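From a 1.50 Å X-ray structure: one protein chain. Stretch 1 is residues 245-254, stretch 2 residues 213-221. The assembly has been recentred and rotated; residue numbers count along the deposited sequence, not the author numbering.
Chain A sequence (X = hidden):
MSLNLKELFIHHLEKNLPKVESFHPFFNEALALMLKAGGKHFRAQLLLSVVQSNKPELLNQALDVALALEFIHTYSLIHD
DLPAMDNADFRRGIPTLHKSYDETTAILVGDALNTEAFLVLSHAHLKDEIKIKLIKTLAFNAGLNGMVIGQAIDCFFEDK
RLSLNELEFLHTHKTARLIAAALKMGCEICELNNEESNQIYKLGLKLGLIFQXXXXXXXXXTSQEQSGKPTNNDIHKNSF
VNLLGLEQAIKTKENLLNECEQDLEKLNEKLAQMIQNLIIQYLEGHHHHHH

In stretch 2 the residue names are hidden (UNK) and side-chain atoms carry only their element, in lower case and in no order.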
# COMPACT_ATOMS: atom_id res chain seq x y z
N GLY A 245 33.40 -17.36 -3.35
CA GLY A 245 33.92 -18.44 -4.17
C GLY A 245 32.87 -19.53 -4.20
O GLY A 245 32.16 -19.74 -3.22
N LEU A 246 32.77 -20.22 -5.33
CA LEU A 246 31.73 -21.22 -5.52
C LEU A 246 31.76 -22.27 -4.41
O LEU A 246 30.72 -22.64 -3.86
CB LEU A 246 31.88 -21.90 -6.88
CG LEU A 246 30.74 -22.84 -7.28
CD1 LEU A 246 29.42 -22.09 -7.34
CD2 LEU A 246 31.04 -23.52 -8.61
N GLU A 247 32.96 -22.75 -4.10
CA GLU A 247 33.15 -23.75 -3.05
C GLU A 247 32.53 -23.33 -1.73
O GLU A 247 31.71 -24.06 -1.15
CB GLU A 247 34.65 -24.01 -2.85
CG GLU A 247 34.98 -24.85 -1.63
CD GLU A 247 34.97 -26.33 -1.93
OE1 GLU A 247 33.99 -26.82 -2.53
OE2 GLU A 247 35.96 -27.02 -1.56
N GLN A 248 32.91 -22.16 -1.25
CA GLN A 248 32.41 -21.65 0.02
C GLN A 248 30.94 -21.26 -0.05
O GLN A 248 30.22 -21.36 0.94
CB GLN A 248 33.27 -20.48 0.53
CG GLN A 248 32.82 -19.90 1.87
CD GLN A 248 32.98 -20.86 3.04
OE1 GLN A 248 34.06 -21.41 3.27
NE2 GLN A 248 31.89 -21.07 3.78
N ALA A 249 30.47 -20.81 -1.22
CA ALA A 249 29.05 -20.47 -1.36
C ALA A 249 28.20 -21.71 -1.21
O ALA A 249 27.17 -21.70 -0.52
CB ALA A 249 28.78 -19.81 -2.70
N ILE A 250 28.60 -22.79 -1.87
CA ILE A 250 27.87 -24.05 -1.77
C ILE A 250 27.91 -24.55 -0.33
O ILE A 250 26.90 -24.99 0.21
CB ILE A 250 28.47 -25.13 -2.69
CG1 ILE A 250 28.17 -24.79 -4.14
CG2 ILE A 250 27.92 -26.51 -2.33
CD1 ILE A 250 29.00 -25.59 -5.12
N LYS A 251 29.08 -24.48 0.28
CA LYS A 251 29.25 -24.91 1.66
C LYS A 251 28.36 -24.10 2.59
O LYS A 251 27.79 -24.63 3.55
CB LYS A 251 30.73 -24.81 2.05
CG LYS A 251 31.01 -24.24 3.42
CD LYS A 251 31.14 -25.31 4.49
CE LYS A 251 31.92 -24.78 5.68
NZ LYS A 251 31.65 -25.54 6.93
N THR A 252 28.22 -22.81 2.30
CA THR A 252 27.37 -21.94 3.11
C THR A 252 25.90 -22.32 2.97
O THR A 252 25.19 -22.41 3.96
CB THR A 252 27.55 -20.46 2.73
OG1 THR A 252 28.91 -20.07 2.99
CG2 THR A 252 26.61 -19.58 3.54
N LYS A 253 25.45 -22.51 1.73
CA LYS A 253 24.09 -22.95 1.49
C LYS A 253 23.83 -24.28 2.19
O LYS A 253 22.77 -24.48 2.81
CB LYS A 253 23.81 -23.08 -0.01
CG LYS A 253 22.42 -23.59 -0.34
CD LYS A 253 22.27 -23.97 -1.80
CE LYS A 253 22.92 -25.32 -2.09
NZ LYS A 253 22.35 -25.96 -3.31
N GLU A 254 24.79 -25.20 2.11
CA GLU A 254 24.60 -26.51 2.71
C GLU A 254 24.55 -26.42 4.23
O GLU A 254 23.73 -27.08 4.88
CB GLU A 254 25.68 -27.49 2.22
CG GLU A 254 25.50 -27.87 0.75
CD GLU A 254 26.66 -28.67 0.17
OE1 GLU A 254 27.71 -28.80 0.84
OE2 GLU A 254 26.53 -29.18 -0.97
N UNK A 213 21.18 -17.55 -2.20
CA UNK A 213 22.50 -18.14 -2.38
C UNK A 213 22.42 -19.21 -3.44
O UNK A 213 23.27 -19.28 -4.33
c UNK A 213 23.53 -18.30 1.37
c UNK A 213 23.05 -18.77 -1.09
c UNK A 213 24.40 -19.44 -1.36
c UNK A 213 23.17 -17.71 0.01
N UNK A 214 21.38 -20.04 -3.36
CA UNK A 214 21.14 -21.09 -4.35
C UNK A 214 21.06 -20.53 -5.77
O UNK A 214 21.61 -21.11 -6.71
c UNK A 214 19.57 -22.97 -5.03
o UNK A 214 20.35 -23.92 -5.17
c UNK A 214 19.86 -21.87 -4.02
n UNK A 214 18.45 -22.86 -5.73
N UNK A 215 20.36 -19.40 -5.93
CA UNK A 215 20.28 -18.75 -7.23
C UNK A 215 21.64 -18.31 -7.76
O UNK A 215 21.95 -18.50 -8.93
o UNK A 215 17.01 -17.12 -6.82
o UNK A 215 17.59 -19.20 -7.24
c UNK A 215 19.32 -17.56 -7.19
c UNK A 215 17.87 -17.99 -7.08
N UNK A 216 22.46 -17.72 -6.89
CA UNK A 216 23.79 -17.28 -7.30
C UNK A 216 24.65 -18.47 -7.71
O UNK A 216 25.47 -18.37 -8.62
c UNK A 216 24.48 -16.49 -6.19
c UNK A 216 23.91 -15.09 -6.02
o UNK A 216 24.40 -14.36 -5.12
o UNK A 216 22.99 -14.71 -6.77
N UNK A 217 24.46 -19.61 -7.05
CA UNK A 217 25.22 -20.80 -7.39
C UNK A 217 24.76 -21.32 -8.74
O UNK A 217 25.58 -21.65 -9.61
c UNK A 217 25.06 -21.90 -6.32
c UNK A 217 25.31 -22.24 -3.81
c UNK A 217 25.61 -23.24 -6.84
c UNK A 217 25.80 -21.50 -5.05
N UNK A 218 23.45 -21.36 -8.93
CA UNK A 218 22.87 -21.84 -10.18
C UNK A 218 23.29 -21.00 -11.39
O UNK A 218 23.49 -21.53 -12.49
c UNK A 218 21.34 -21.90 -10.09
c UNK A 218 20.92 -23.07 -9.20
c UNK A 218 20.72 -22.05 -11.47
c UNK A 218 19.42 -23.20 -9.03
N UNK A 219 23.43 -19.70 -11.19
CA UNK A 219 23.81 -18.81 -12.28
C UNK A 219 25.18 -19.14 -12.86
O UNK A 219 25.39 -19.06 -14.07
o UNK A 219 22.15 -15.70 -11.21
c UNK A 219 23.76 -17.35 -11.83
c UNK A 219 22.34 -16.82 -11.74
o UNK A 219 21.41 -17.52 -12.19
N UNK A 220 26.12 -19.52 -12.00
CA UNK A 220 27.46 -19.86 -12.46
C UNK A 220 27.54 -21.31 -12.94
O UNK A 220 28.53 -21.71 -13.57
c UNK A 220 28.43 -20.62 -10.28
c UNK A 220 28.53 -19.60 -11.39
c UNK A 220 28.38 -18.19 -10.83
N UNK A 221 26.51 -22.09 -12.65
CA UNK A 221 26.43 -23.46 -13.16
C UNK A 221 25.60 -23.50 -14.45
O UNK A 221 24.42 -23.84 -14.43
c UNK A 221 25.80 -24.43 -12.14
o UNK A 221 26.38 -24.22 -10.84
c UNK A 221 26.05 -25.87 -12.57

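Position 213 carries four side-chain carbons, forked at the first, with one arm two carbons long. The CA-to-CB bond points toward stretch 1: the short arm lies 3.7 Å from Ala 249 O and 3.9 Å from Lys 253 CB, and the tip of the long arm is 4.0 Å from Thr 252 CG2. A beta-branched chain of four carbons is isoleucine, Ile 213.

At position 214 two carbons lead to one oxygen and one nitrogen, a carboxamide. Its oxygen is 3.4 Å from Lys 253 NZ, which donates a weak hydrogen bond to it. The residue is Asn 214, and the acceptor is OD1.

Positions 215 and 216 each have two carbons, the second bearing two oxygens, and neither touches stretch 1. Both are short carboxylates, Asp 215 and Asp 216; OD2 of the latter is hydrogen-bonded elsewhere in the structure.

Position 217 again has four carbons forked at the first, one arm being two carbons long. The end of that arm is 3.7 Å from Ile 250 CA and 4.0 Å from Lys 253 CD, while the short arm is 4.0 Å from Leu 246 CD1. This is Ile 217. Its CA-to-CB bond points sideways, but the m, t rotamer brings CD1 nearer the partner helix, 3.8 Å from Ile 250 CG1.

The same four-carbon fork recurs at position 218, here with its CA-to-CB bond pointing away from stretch 1 and making no contact: Ile 218. Position 219, two carbons ending in two oxygens, is likewise out of reach and is Asp 219.

At position 220 one carbon carries two more, and one of these methyls is 3.4 Å from Leu 246 CD1. Three carbons in this arrangement make Val 220. Position 221 has one carbon bearing an oxygen and a methyl, hence Thr 221; its OG1 donates a hydrogen bond to Ile 217 O at 3.0 Å.

The two helices run roughly antiparallel, at 145°, with axes 9.7 Å apart at closest approach. Ile 217 is the knob of this packing, seated among Leu 246, Ala 249, Ile 250 and Lys 253. The small Ala 249 lines this hole, its CB 4.2 Å from Ile 217 CG1. Ile 213 and Val 220 extend the apolar contact along the same helix, while Lys 253 lays its aliphatic stem against Ile 213 and Ile 217 and carries its amine on to Asn 214. With one weak polar link, the contact is chiefly apolar packing, burying 388 Å².

Stretch 2 213-221: INDDIIDVT
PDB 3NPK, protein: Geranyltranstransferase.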